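Local coordinates for pectinesterase (Aspergillus niger, PDB 5C1E), which catalyses the hydrolysis of methyl esters in pectin, releasing methanol and leaving free galacturonate carboxylates along the polysaccharide, at residues E46-I51 against I76-S81; V94-D99 against V119-N124; A199-N204 against Y231-L236. All coordinates share one frame; numbering follows the deposited sequence. Where two conformers were deposited one is given.

Contact 1: E46-I51 against I76-S81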
ATOM      1  N   GLU A  46     -18.629  -3.224   6.832  1.00 17.57           N
ATOM      2  CA  GLU A  46     -18.745  -4.217   5.800  1.00 19.06           C
ATOM      3  C   GLU A  46     -19.244  -3.506   4.545  1.00 18.52           C
ATOM      4  O   GLU A  46     -20.443  -3.455   4.275  1.00 18.12           O
ATOM      5  CB  GLU A  46     -19.708  -5.321   6.248  1.00 22.08           C
ATOM      6  CG  GLU A  46     -19.180  -6.090   7.465  1.00 25.50           C
ATOM      7  CD  GLU A  46     -19.979  -7.343   7.813  1.00 29.49           C
ATOM      8  OE1 GLU A  46     -21.147  -7.488   7.382  1.00 34.19           O
ATOM      9  OE2 GLU A  46     -19.435  -8.187   8.550  1.00 34.85           O
ATOM     10  N   GLU A  47     -18.305  -2.923   3.812  1.00 17.62           N
ATOM     11  CA  GLU A  47     -18.608  -2.067   2.672  1.00 17.82           C
ATOM     12  C   GLU A  47     -17.575  -2.255   1.573  1.00 18.00           C
ATOM     13  O   GLU A  47     -16.437  -2.631   1.846  1.00 17.60           O
ATOM     14  CB  GLU A  47     -18.607  -0.598   3.116  1.00 17.70           C
ATOM     15  CG  GLU A  47     -19.657  -0.267   4.161  1.00 18.64           C
ATOM     16  CD  GLU A  47     -19.697   1.204   4.492  1.00 18.65           C
ATOM     17  OE1 GLU A  47     -19.811   2.030   3.559  1.00 18.82           O
ATOM     18  OE2 GLU A  47     -19.597   1.536   5.681  1.00 19.08           O
ATOM     19  N   GLN A  48     -17.994  -2.016   0.327  1.00 18.70           N
ATOM     20  CA  GLN A  48     -17.095  -1.944  -0.822  1.00 18.63           C
ATOM     21  C   GLN A  48     -17.220  -0.535  -1.403  1.00 19.07           C
ATOM     22  O   GLN A  48     -18.315  -0.102  -1.761  1.00 19.55           O
ATOM     23  CB  GLN A  48     -17.458  -3.000  -1.864  1.00 20.43           C
ATOM     24  CG  GLN A  48     -16.429  -3.119  -2.967  1.00 21.31           C
ATOM     25  CD  GLN A  48     -16.709  -4.245  -3.936  1.00 22.00           C
ATOM     26  OE1 GLN A  48     -17.855  -4.677  -4.110  1.00 22.41           O
ATOM     27  NE2 GLN A  48     -15.655  -4.736  -4.576  1.00 21.23           N
ATOM     28  N   LEU A  49     -16.113   0.196  -1.460  1.00 17.95           N
ATOM     29  CA  LEU A  49     -16.163   1.635  -1.721  1.00 18.69           C
ATOM     30  C   LEU A  49     -15.365   2.042  -2.948  1.00 19.41           C
ATOM     31  O   LEU A  49     -14.304   1.486  -3.226  1.00 19.35           O
ATOM     32  CB  LEU A  49     -15.607   2.383  -0.511  1.00 18.49           C
ATOM     33  CG  LEU A  49     -16.300   2.081   0.809  1.00 19.05           C
ATOM     34  CD1 LEU A  49     -15.543   2.731   1.949  1.00 18.79           C
ATOM     35  CD2 LEU A  49     -17.745   2.554   0.751  1.00 19.68           C
ATOM     36  N   THR A  50     -15.884   3.013  -3.691  1.00 19.99           N
ATOM     37  CA  THR A  50     -15.110   3.679  -4.735  1.00 20.31           C
ATOM     38  C   THR A  50     -14.983   5.130  -4.328  1.00 21.04           C
ATOM     39  O   THR A  50     -16.004   5.789  -4.076  1.00 21.84           O
ATOM     40  CB  THR A  50     -15.770   3.552  -6.119  1.00 21.89           C
ATOM     41  OG1 THR A  50     -15.825   2.164  -6.472  1.00 22.27           O
ATOM     42  CG2 THR A  50     -14.969   4.314  -7.178  1.00 22.22           C
ATOM     43  N   ILE A  51     -13.752   5.614  -4.232  1.00 19.43           N
ATOM     44  CA  ILE A  51     -13.483   7.003  -3.836  1.00 20.30           C
ATOM     45  C   ILE A  51     -13.189   7.816  -5.100  1.00 19.91           C
ATOM     46  O   ILE A  51     -12.082   7.740  -5.654  1.00 18.79           O
ATOM     47  CB  ILE A  51     -12.268   7.145  -2.904  1.00 21.58           C
ATOM     48  CG1 ILE A  51     -12.283   6.131  -1.751  1.00 23.35           C
ATOM     49  CG2 ILE A  51     -12.174   8.567  -2.348  1.00 21.94           C
ATOM     50  CD1 ILE A  51     -13.452   6.199  -0.818  1.00 23.86           C
ATOM     51  N   ILE A  76     -12.406  -1.460   7.357  1.00 14.85           N
ATOM     52  CA  ILE A  76     -13.269  -1.601   6.191  1.00 14.44           C
ATOM     53  C   ILE A  76     -13.007  -2.970   5.584  1.00 15.15           C
ATOM     54  O   ILE A  76     -11.866  -3.289   5.206  1.00 15.46           O
ATOM     55  CB  ILE A  76     -13.004  -0.513   5.131  1.00 14.59           C
ATOM     56  CG1 ILE A  76     -13.003   0.864   5.794  1.00 14.44           C
ATOM     57  CG2 ILE A  76     -14.058  -0.580   4.017  1.00 14.53           C
ATOM     58  CD1 ILE A  76     -12.699   2.005   4.872  1.00 15.45           C
ATOM     59  N   THR A  77     -14.053  -3.782   5.473  1.00 15.35           N
ATOM     60  CA  THR A  77     -13.873  -5.134   5.003  1.00 16.46           C
ATOM     61  C   THR A  77     -14.934  -5.548   3.991  1.00 16.64           C
ATOM     62  O   THR A  77     -16.091  -5.171   4.096  1.00 16.22           O
ATOM     63  CB  THR A  77     -13.857  -6.152   6.170  1.00 17.15           C
ATOM     64  OG1 THR A  77     -13.520  -7.452   5.669  1.00 18.55           O
ATOM     65  CG2 THR A  77     -15.180  -6.201   6.876  1.00 18.59           C
ATOM     66  N   HIS A  78     -14.489  -6.354   3.030  1.00 16.01           N
ATOM     67  CA  HIS A  78     -15.363  -6.959   2.035  1.00 16.88           C
ATOM     68  C   HIS A  78     -14.616  -8.168   1.478  1.00 16.61           C
ATOM     69  O   HIS A  78     -13.387  -8.242   1.561  1.00 16.15           O
ATOM     70  CB  HIS A  78     -15.719  -5.934   0.951  1.00 17.32           C
ATOM     71  CG  HIS A  78     -16.674  -6.442  -0.095  1.00 18.26           C
ATOM     72  ND1 HIS A  78     -16.273  -6.756  -1.375  1.00 18.35           N
ATOM     73  CD2 HIS A  78     -18.014  -6.636  -0.066  1.00 19.44           C
ATOM     74  CE1 HIS A  78     -17.317  -7.158  -2.079  1.00 19.24           C
ATOM     75  NE2 HIS A  78     -18.387  -7.092  -1.308  1.00 19.57           N
ATOM     76  N   THR A  79     -15.347  -9.146   0.964  1.00 16.80           N
ATOM     77  CA  THR A  79     -14.727 -10.366   0.470  1.00 17.36           C
ATOM     78  C   THR A  79     -15.259 -10.701  -0.923  1.00 17.91           C
ATOM     79  O   THR A  79     -16.456 -10.934  -1.096  1.00 17.00           O
ATOM     80  CB  THR A  79     -15.015 -11.548   1.413  1.00 17.74           C
ATOM     81  OG1 THR A  79     -14.419 -11.295   2.694  1.00 17.09           O
ATOM     82  CG2 THR A  79     -14.445 -12.830   0.867  1.00 17.92           C
ATOM     83  N   ILE A  80     -14.352 -10.691  -1.897  1.00 17.90           N
ATOM     84  CA  ILE A  80     -14.589 -11.215  -3.224  1.00 19.29           C
ATOM     85  C   ILE A  80     -13.264 -11.332  -3.968  1.00 18.88           C
ATOM     86  O   ILE A  80     -12.357 -10.533  -3.738  1.00 19.01           O
ATOM     87  CB  ILE A  80     -15.591 -10.337  -4.023  1.00 19.76           C
ATOM     88  CG1 ILE A  80     -16.049 -11.041  -5.299  1.00 21.00           C
ATOM     89  CG2 ILE A  80     -15.024  -8.965  -4.326  1.00 19.62           C
ATOM     90  CD1 ILE A  80     -17.229 -10.351  -5.957  1.00 21.91           C
ATOM     91  N   SER A  81     -13.169 -12.319  -4.865  1.00 19.73           N
ATOM     92  CA  SER A  81     -11.965 -12.508  -5.693  1.00 19.78           C
ATOM     93  C   SER A  81     -12.123 -11.815  -7.050  1.00 20.64           C
ATOM     94  O   SER A  81     -13.242 -11.479  -7.459  1.00 19.95           O
ATOM     95  CB  SER A  81     -11.717 -14.001  -5.881  1.00 20.39           C
ATOM     96  OG  SER A  81     -12.742 -14.568  -6.679  1.00 20.57           O
TER
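Gln48 lies over the imidazole of His78, its CB 3.9 Å above the centre of the ring and only 8° off the ring normal, a CH-pi contact. The two residues sit on successive coils of a right-handed parallel beta-helix, at the corner where the chain leaves strand 43-46 and turns into strand 49-51. Here the corner meets the end of strand 74-78 with the two runs of backbone nearly perpendicular. CG stands anti to the backbone N (chi1 -171°), and the extended chain beyond it carries the amide over the ring, its plane inclined 30° to the imidazole, and OE1 comes 3.3 Å from His78 CE1. A long, flexible polar chain suits this exposed corner: its methylenes serve the ring, while NE2 hydrogen-bonds to Ala92 O.

Backbone contact is meagre. Glu47 N makes a weak, bent hydrogen bond of 3.2 Å to Thr77 O, and the CA-H of Glu46 approaches the same oxygen. Glu47 O in turn rests 3.5 Å from His78 CB. The carboxylate of Glu47 is directed elsewhere, accepting from Ile22 N and Gly23 N at the start of helix 22-29; that negative charge would be expected to suit the positive end of the helix dipole.

Inside the corner the character becomes apolar. Leu49 CD1 meets Ile76 CD1 at 4.1 Å, the branched chains crossing at about a right angle, and Ile22 of the same helix packs on both. On the outer side Glu46 and Thr77 run alongside each other and point the same way. Thr77 serves both neighbours, since its OG1 hydrogen-bonds to Glu109 OE1 while its methyl, CG2, lies 4.0 Å from Glu46 CG.

Contact 2: V94-D99 against V119-N124; sequences VNVVSD and VALVGN
Val94 and Leu121 are paired on the parallel strands 94-96 and 121-124, their side chains crossing at a slant, with Val94 CG1 3.9 Å from Leu121 CD1. Val96 joins them, reaching CD1 of the same leucine with its CG2 at 4.1 Å, so one methyl of Leu121 serves two valines. This buried face is the tight part of the contact. Branched valines suit an extended backbone, and the longer leucine spans the distance to both; Ile51, Leu128 and Phe130 from other strands add to the packing. Opposite Val96 comes Gly123, which adds no side chain to that face.

Four backbone hydrogen bonds lock the register. Val122 is held through both its polar backbone atoms: its N donates to Val94 O, and its O accepts from Val96 N at 2.8 Å with an N-H...O angle of 167°. The series is completed by Val94 N to Ala120 O and by Asn124 N to Val96 O.

The other face, carrying Asn95 and Val122, is more polar and wetter. Asn95 and Val122 point the same way, and chi1 of 47° sets Val122 CG1 in the crowded position between backbone N and carbonyl carbon, only 3.2 Å from Asn95 OD1. The same OD1 accepts from a water at 2.8 Å, and that water accepts from Asn124 ND2 at 3.0 Å. Two partly exposed asparagines are thus joined through solvent rather than directly, each using one end of its amide. Val97, at the edge, brings CG1 to within 4.1 Å of Asn124 ND2.

A mostly aliphatic inner face, an outer face where amides and water appear beside Val122, and in-register pairing of equivalent strands from successive coils fit the right-handed parallel beta-helix of pectin methylesterases.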
ATOM      1  N   VAL A  94     -11.608  -1.194  -1.334  1.00 14.56           N
ATOM      2  CA  VAL A  94     -11.577   0.266  -1.564  1.00 14.70           C
ATOM      3  C   VAL A  94     -10.838   0.581  -2.869  1.00 15.21           C
ATOM      4  O   VAL A  94      -9.709   0.110  -3.092  1.00 14.78           O
ATOM      5  CB  VAL A  94     -10.888   1.035  -0.424  1.00 14.66           C
ATOM      6  CG1 VAL A  94     -10.825   2.517  -0.760  1.00 14.87           C
ATOM      7  CG2 VAL A  94     -11.617   0.852   0.893  1.00 14.52           C
ATOM      8  N   ASN A  95     -11.485   1.376  -3.722  1.00 15.30           N
ATOM      9  CA  ASN A  95     -10.956   1.738  -5.026  1.00 16.15           C
ATOM     10  C   ASN A  95     -10.763   3.242  -5.056  1.00 16.08           C
ATOM     11  O   ASN A  95     -11.733   3.980  -5.100  1.00 16.17           O
ATOM     12  CB  ASN A  95     -11.929   1.278  -6.135  1.00 17.38           C
ATOM     13  CG  ASN A  95     -11.453   1.613  -7.537  1.00 18.75           C
ATOM     14  OD1 ASN A  95     -10.336   2.092  -7.746  1.00 20.28           O
ATOM     15  ND2 ASN A  95     -12.306   1.333  -8.525  1.00 20.44           N
ATOM     16  N   VAL A  96      -9.516   3.697  -5.007  1.00 16.02           N
ATOM     17  CA  VAL A  96      -9.240   5.132  -4.960  1.00 16.76           C
ATOM     18  C   VAL A  96      -8.898   5.660  -6.345  1.00 17.09           C
ATOM     19  O   VAL A  96      -7.813   5.387  -6.886  1.00 16.78           O
ATOM     20  CB  VAL A  96      -8.096   5.463  -4.001  1.00 16.70           C
ATOM     21  CG1 VAL A  96      -7.908   6.966  -3.908  1.00 17.23           C
ATOM     22  CG2 VAL A  96      -8.373   4.899  -2.617  1.00 18.04           C
ATOM     23  N   VAL A  97      -9.812   6.433  -6.907  1.00 18.41           N
ATOM     24  CA  VAL A  97      -9.581   7.089  -8.198  1.00 20.34           C
ATOM     25  C   VAL A  97      -9.650   8.620  -8.085  1.00 22.07           C
ATOM     26  O   VAL A  97      -9.879   9.332  -9.072  1.00 24.79           O
ATOM     27  CB  VAL A  97     -10.530   6.559  -9.283  1.00 20.91           C
ATOM     28  CG1 VAL A  97     -10.261   5.091  -9.529  1.00 20.66           C
ATOM     29  CG2 VAL A  97     -11.990   6.804  -8.918  1.00 21.37           C
ATOM     30  N   SER A  98      -9.378   9.138  -6.893  1.00 21.42           N
ATOM     31  CA  SER A  98      -9.494  10.568  -6.643  1.00 20.48           C
ATOM     32  C   SER A  98      -8.108  11.148  -6.347  1.00 20.21           C
ATOM     33  O   SER A  98      -7.492  10.828  -5.310  1.00 19.04           O
ATOM     34  CB  SER A  98     -10.459  10.788  -5.468  1.00 20.65           C
ATOM     35  OG  SER A  98     -10.549  12.147  -5.082  1.00 20.84           O
ATOM     36  N   ASP A  99      -7.616  12.021  -7.231  1.00 20.04           N
ATOM     37  CA  ASP A  99      -6.346  12.695  -6.976  1.00 20.26           C
ATOM     38  C   ASP A  99      -6.302  13.359  -5.594  1.00 19.25           C
ATOM     39  O   ASP A  99      -7.286  13.933  -5.127  1.00 19.39           O
ATOM     40  CB  ASP A  99      -6.050  13.765  -8.028  1.00 20.70           C
ATOM     41  CG  ASP A  99      -5.644  13.187  -9.376  1.00 21.83           C
ATOM     42  OD1 ASP A  99      -5.292  11.994  -9.505  1.00 20.11           O
ATOM     43  OD2 ASP A  99      -5.663  13.977 -10.334  1.00 21.66           O
ATOM     44  N   VAL A 119      -8.162  -8.021  -4.125  1.00 15.95           N
ATOM     45  CA  VAL A 119      -7.543  -6.754  -3.767  1.00 15.34           C
ATOM     46  C   VAL A 119      -8.173  -6.133  -2.522  1.00 15.52           C
ATOM     47  O   VAL A 119      -9.388  -6.099  -2.384  1.00 14.64           O
ATOM     48  CB  VAL A 119      -7.605  -5.780  -4.952  1.00 15.63           C
ATOM     49  CG1 VAL A 119      -7.053  -4.404  -4.611  1.00 15.33           C
ATOM     50  CG2 VAL A 119      -6.818  -6.365  -6.118  1.00 15.48           C
ATOM     51  N   ALA A 120      -7.319  -5.655  -1.616  1.00 14.45           N
ATOM     52  CA  ALA A 120      -7.788  -4.889  -0.457  1.00 14.56           C
ATOM     53  C   ALA A 120      -8.004  -3.437  -0.858  1.00 14.13           C
ATOM     54  O   ALA A 120      -9.111  -2.936  -0.755  1.00 14.19           O
ATOM     55  CB  ALA A 120      -6.818  -4.996   0.697  1.00 14.26           C
ATOM     56  N   LEU A 121      -6.965  -2.772  -1.347  1.00 13.86           N
ATOM     57  CA  LEU A 121      -7.096  -1.398  -1.819  1.00 14.20           C
ATOM     58  C   LEU A 121      -6.381  -1.205  -3.143  1.00 14.97           C
ATOM     59  O   LEU A 121      -5.279  -1.737  -3.348  1.00 14.58           O
ATOM     60  CB  LEU A 121      -6.589  -0.379  -0.784  1.00 14.23           C
ATOM     61  CG  LEU A 121      -6.730   1.098  -1.192  1.00 13.93           C
ATOM     62  CD1 LEU A 121      -7.080   1.977  -0.009  1.00 14.29           C
ATOM     63  CD2 LEU A 121      -5.477   1.617  -1.880  1.00 13.67           C
ATOM     64  N   VAL A 122      -7.040  -0.498  -4.065  1.00 15.37           N
ATOM     65  CA  VAL A 122      -6.370  -0.083  -5.284  1.00 16.26           C
ATOM     66  C   VAL A 122      -6.188   1.429  -5.235  1.00 15.70           C
ATOM     67  O   VAL A 122      -7.131   2.193  -4.949  1.00 15.79           O
ATOM     68  CB  VAL A 122      -7.056  -0.564  -6.597  1.00 17.56           C
ATOM     69  CG1 VAL A 122      -8.540  -0.321  -6.595  1.00 17.97           C
ATOM     70  CG2 VAL A 122      -6.420   0.093  -7.821  1.00 17.68           C
ATOM     71  N   GLY A 123      -4.958   1.837  -5.487  1.00 14.85           N
ATOM     72  CA  GLY A 123      -4.622   3.235  -5.655  1.00 14.49           C
ATOM     73  C   GLY A 123      -4.446   3.538  -7.119  1.00 14.84           C
ATOM     74  O   GLY A 123      -3.517   3.040  -7.746  1.00 14.96           O
ATOM     75  N   ASN A 124      -5.348   4.341  -7.676  1.00 15.42           N
ATOM     76  CA  ASN A 124      -5.324   4.635  -9.112  1.00 16.06           C
ATOM     77  C   ASN A 124      -5.579   6.117  -9.366  1.00 16.70           C
ATOM     78  O   ASN A 124      -6.565   6.501  -9.998  1.00 17.13           O
ATOM     79  CB  ASN A 124      -6.333   3.740  -9.834  1.00 16.40           C
ATOM     80  CG  ASN A 124      -6.275   3.876 -11.340  1.00 17.29           C
ATOM     81  OD1 ASN A 124      -5.253   4.252 -11.903  1.00 17.55           O
ATOM     82  ND2 ASN A 124      -7.384   3.583 -11.997  1.00 18.34           N
TER
HETATM   83  O   HOH W   1      -9.109   1.872 -10.212  1.00 23.02           O

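Contact 3: A199-N204 against Y231-L236; sequences AIDNCN and YQNSVL
Between two sheets of the right-handed parallel beta-helix, the chain makes a tight turn that recurs on successive coils, here pairing Asp201 to Cys203 with Gln232 to Ser234. Both turns contain an asparagine, Asn202 and Asn233, in left-handed helical conformation, which this residue tolerates well. Gln232 N binds Ile200 O at 2.8 Å before the corner, and Val235 N binds Cys203 O beyond it.

In the bend Ser234 takes over the backbone's role. Its OG donates to Gln232 O, from above the carbonyl plane, and accepts from Cys203 N at 3.0 Å, a relay suited to a small hydroxyl; Asn202 N is a second donor to Gln232 O.

Inside, Ile200 CD1 presses over one face of the Tyr231 ring, 3.6 Å from its centroid and displaced toward CZ, while the phenol OH bonds to Leu219 O.

Outside, Asp201 OD1 is gripped from opposite faces of the carboxylate plane. Gln232, whose OE1 accepts from Val281 N, sends NE2 to the anti side at 3.0 Å. Asn233, whose OD1 accepts from Asn260 ND2, brings ND2 to the syn side at 3.1 Å, with an N-H...O angle of 163°.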
ATOM      1  N   ALA A 199       9.993   2.441  -4.268  1.00 14.90           N
ATOM      2  CA  ALA A 199      11.059   2.601  -3.285  1.00 15.37           C
ATOM      3  C   ALA A 199      10.538   2.142  -1.934  1.00 15.66           C
ATOM      4  O   ALA A 199       9.560   2.687  -1.419  1.00 15.58           O
ATOM      5  CB  ALA A 199      11.522   4.049  -3.220  1.00 15.50           C
ATOM      6  N   ILE A 200      11.204   1.138  -1.358  1.00 16.02           N
ATOM      7  CA  ILE A 200      10.869   0.655  -0.015  1.00 16.62           C
ATOM      8  C   ILE A 200      11.987   1.116   0.918  1.00 16.34           C
ATOM      9  O   ILE A 200      13.111   0.627   0.827  1.00 17.03           O
ATOM     10  CB  ILE A 200      10.668  -0.866  -0.027  1.00 16.29           C
ATOM     11  CG1 ILE A 200       9.419  -1.164  -0.853  1.00 17.47           C
ATOM     12  CG2 ILE A 200      10.532  -1.405   1.389  1.00 17.05           C
ATOM     13  CD1 ILE A 200       9.347  -2.558  -1.377  1.00 18.20           C
ATOM     14  N   ASP A 201      11.669   2.098   1.760  1.00 16.24           N
ATOM     15  CA  ASP A 201      12.680   2.859   2.502  1.00 17.13           C
ATOM     16  C   ASP A 201      12.459   2.825   4.004  1.00 17.45           C
ATOM     17  O   ASP A 201      11.384   3.171   4.494  1.00 17.83           O
ATOM     18  CB  ASP A 201      12.693   4.319   2.039  1.00 17.44           C
ATOM     19  CG  ASP A 201      13.731   5.154   2.768  1.00 18.04           C
ATOM     20  OD1 ASP A 201      14.901   5.149   2.351  1.00 18.19           O
ATOM     21  OD2 ASP A 201      13.362   5.839   3.733  1.00 18.56           O
ATOM     22  N   ASN A 202      13.492   2.435   4.743  1.00 18.10           N
ATOM     23  CA  ASN A 202      13.382   2.329   6.207  1.00 19.63           C
ATOM     24  C   ASN A 202      12.153   1.520   6.621  1.00 19.27           C
ATOM     25  O   ASN A 202      11.440   1.873   7.562  1.00 18.74           O
ATOM     26  CB  ASN A 202      13.374   3.738   6.840  1.00 21.09           C
ATOM     27  CG  ASN A 202      14.742   4.409   6.803  1.00 24.98           C
ATOM     28  OD1 ASN A 202      15.043   5.247   5.931  1.00 27.47           O
ATOM     29  ND2 ASN A 202      15.579   4.054   7.760  1.00 26.48           N
ATOM     30  N   CYS A 203      11.890   0.434   5.898  1.00 18.85           N
ATOM     31  CA  CYS A 203      10.794  -0.454   6.242  1.00 18.34           C
ATOM     32  C   CYS A 203      11.310  -1.684   6.978  1.00 18.47           C
ATOM     33  O   CYS A 203      12.517  -1.918   7.082  1.00 18.46           O
ATOM     34  CB  CYS A 203      10.013  -0.860   4.990  1.00 18.20           C
ATOM     35  SG  CYS A 203       9.171   0.525   4.172  1.00 18.01           S
ATOM     36  N   ASN A 204      10.369  -2.449   7.496  0.50 18.71           N
ATOM     37  CA  ASN A 204      10.647  -3.688   8.176  0.50 19.02           C
ATOM     38  C   ASN A 204       9.896  -4.814   7.482  0.50 18.20           C
ATOM     39  O   ASN A 204       8.660  -4.820   7.446  0.50 17.73           O
ATOM     40  CB  ASN A 204      10.201  -3.598   9.621  0.50 20.13           C
ATOM     41  CG  ASN A 204      10.605  -4.812  10.412  0.50 21.29           C
ATOM     42  OD1 ASN A 204      11.743  -5.292  10.294  0.50 22.46           O
ATOM     43  ND2 ASN A 204       9.691  -5.321  11.222  0.50 21.78           N
ATOM     44  N   TYR A 231      14.885  -1.702  -2.487  1.00 15.74           N
ATOM     45  CA  TYR A 231      14.747  -1.811  -1.044  1.00 15.91           C
ATOM     46  C   TYR A 231      15.996  -1.179  -0.439  1.00 16.83           C
ATOM     47  O   TYR A 231      17.115  -1.625  -0.713  1.00 17.67           O
ATOM     48  CB  TYR A 231      14.667  -3.269  -0.589  1.00 15.85           C
ATOM     49  CG  TYR A 231      13.352  -4.001  -0.842  1.00 15.89           C
ATOM     50  CD1 TYR A 231      13.021  -4.448  -2.119  1.00 16.24           C
ATOM     51  CD2 TYR A 231      12.509  -4.349   0.203  1.00 15.77           C
ATOM     52  CE1 TYR A 231      11.842  -5.156  -2.354  1.00 15.86           C
ATOM     53  CE2 TYR A 231      11.331  -5.060  -0.017  1.00 15.74           C
ATOM     54  CZ  TYR A 231      10.993  -5.450  -1.301  1.00 15.89           C
ATOM     55  OH  TYR A 231       9.831  -6.173  -1.546  1.00 15.63           O
ATOM     56  N   GLN A 232      15.804  -0.126   0.344  1.00 17.82           N
ATOM     57  CA  GLN A 232      16.922   0.648   0.880  1.00 17.99           C
ATOM     58  C   GLN A 232      16.735   0.971   2.357  1.00 17.77           C
ATOM     59  O   GLN A 232      15.606   1.207   2.828  1.00 16.99           O
ATOM     60  CB  GLN A 232      17.110   1.944   0.072  1.00 18.21           C
ATOM     61  CG  GLN A 232      15.875   2.802  -0.040  1.00 18.18           C
ATOM     62  CD  GLN A 232      16.078   4.029  -0.921  1.00 18.32           C
ATOM     63  OE1 GLN A 232      16.758   3.967  -1.930  1.00 18.83           O
ATOM     64  NE2 GLN A 232      15.441   5.120  -0.570  1.00 18.95           N
ATOM     65  N   ASN A 233      17.845   1.002   3.093  1.00 18.59           N
ATOM     66  CA  ASN A 233      17.811   1.382   4.500  1.00 19.03           C
ATOM     67  C   ASN A 233      16.780   0.594   5.318  1.00 18.85           C
ATOM     68  O   ASN A 233      16.211   1.128   6.275  1.00 18.20           O
ATOM     69  CB  ASN A 233      17.517   2.880   4.632  1.00 20.02           C
ATOM     70  CG  ASN A 233      18.473   3.743   3.839  1.00 21.44           C
ATOM     71  OD1 ASN A 233      19.681   3.570   3.919  1.00 21.52           O
ATOM     72  ND2 ASN A 233      17.929   4.704   3.083  1.00 22.98           N
ATOM     73  N   SER A 234      16.548  -0.666   4.942  1.00 17.51           N
ATOM     74  CA  SER A 234      15.477  -1.458   5.514  1.00 18.13           C
ATOM     75  C   SER A 234      15.979  -2.703   6.210  1.00 17.88           C
ATOM     76  O   SER A 234      17.111  -3.159   5.975  1.00 18.90           O
ATOM     77  CB  SER A 234      14.486  -1.886   4.425  1.00 18.11           C
ATOM     78  OG  SER A 234      13.816  -0.781   3.879  1.00 17.60           O
ATOM     79  N   VAL A 235      15.126  -3.242   7.074  1.00 17.40           N
ATOM     80  CA  VAL A 235      15.377  -4.494   7.761  1.00 17.69           C
ATOM     81  C   VAL A 235      14.667  -5.644   7.051  1.00 17.53           C
ATOM     82  O   VAL A 235      13.441  -5.623   6.883  1.00 17.96           O
ATOM     83  CB  VAL A 235      14.943  -4.446   9.236  1.00 18.67           C
ATOM     84  CG1 VAL A 235      15.375  -5.726   9.947  1.00 19.82           C
ATOM     85  CG2 VAL A 235      15.567  -3.244   9.935  1.00 19.65           C
ATOM     86  N   LEU A 236      15.445  -6.638   6.646  1.00 17.26           N
ATOM     87  CA  LEU A 236      14.940  -7.815   5.941  1.00 18.35           C
ATOM     88  C   LEU A 236      15.165  -9.036   6.812  1.00 19.14           C
ATOM     89  O   LEU A 236      16.326  -9.381   7.112  1.00 19.81           O
ATOM     90  CB  LEU A 236      15.681  -7.995   4.631  1.00 18.50           C
ATOM     91  CG  LEU A 236      15.624  -6.828   3.634  1.00 18.78           C
ATOM     92  CD1 LEU A 236      16.503  -7.204   2.458  1.00 19.36           C
ATOM     93  CD2 LEU A 236      14.196  -6.550   3.196  1.00 19.01           C
TER

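Overall arrangement
From the N terminus, each contact closes one coil of the beta-helix, and they follow in series without nesting or crossing. Contact 1 joins the corner after strand 43-46 to strand 74-78, one turn later, near helix 22-29. Contact 2 opens after contact 1 has closed, and pairs strands 94-96 and 121-124 in the seven-stranded sheet. The two touch directly, since strand 49-51 of contact 1 is the neighbour of strand 94-96, with the backbone of Asn95 hydrogen-bonded to Leu49 and Ile51. Contact 3 closes a later coil at the turn between the other two sheets; its centre is about 29 Å from that of contact 1, across the chain's centre.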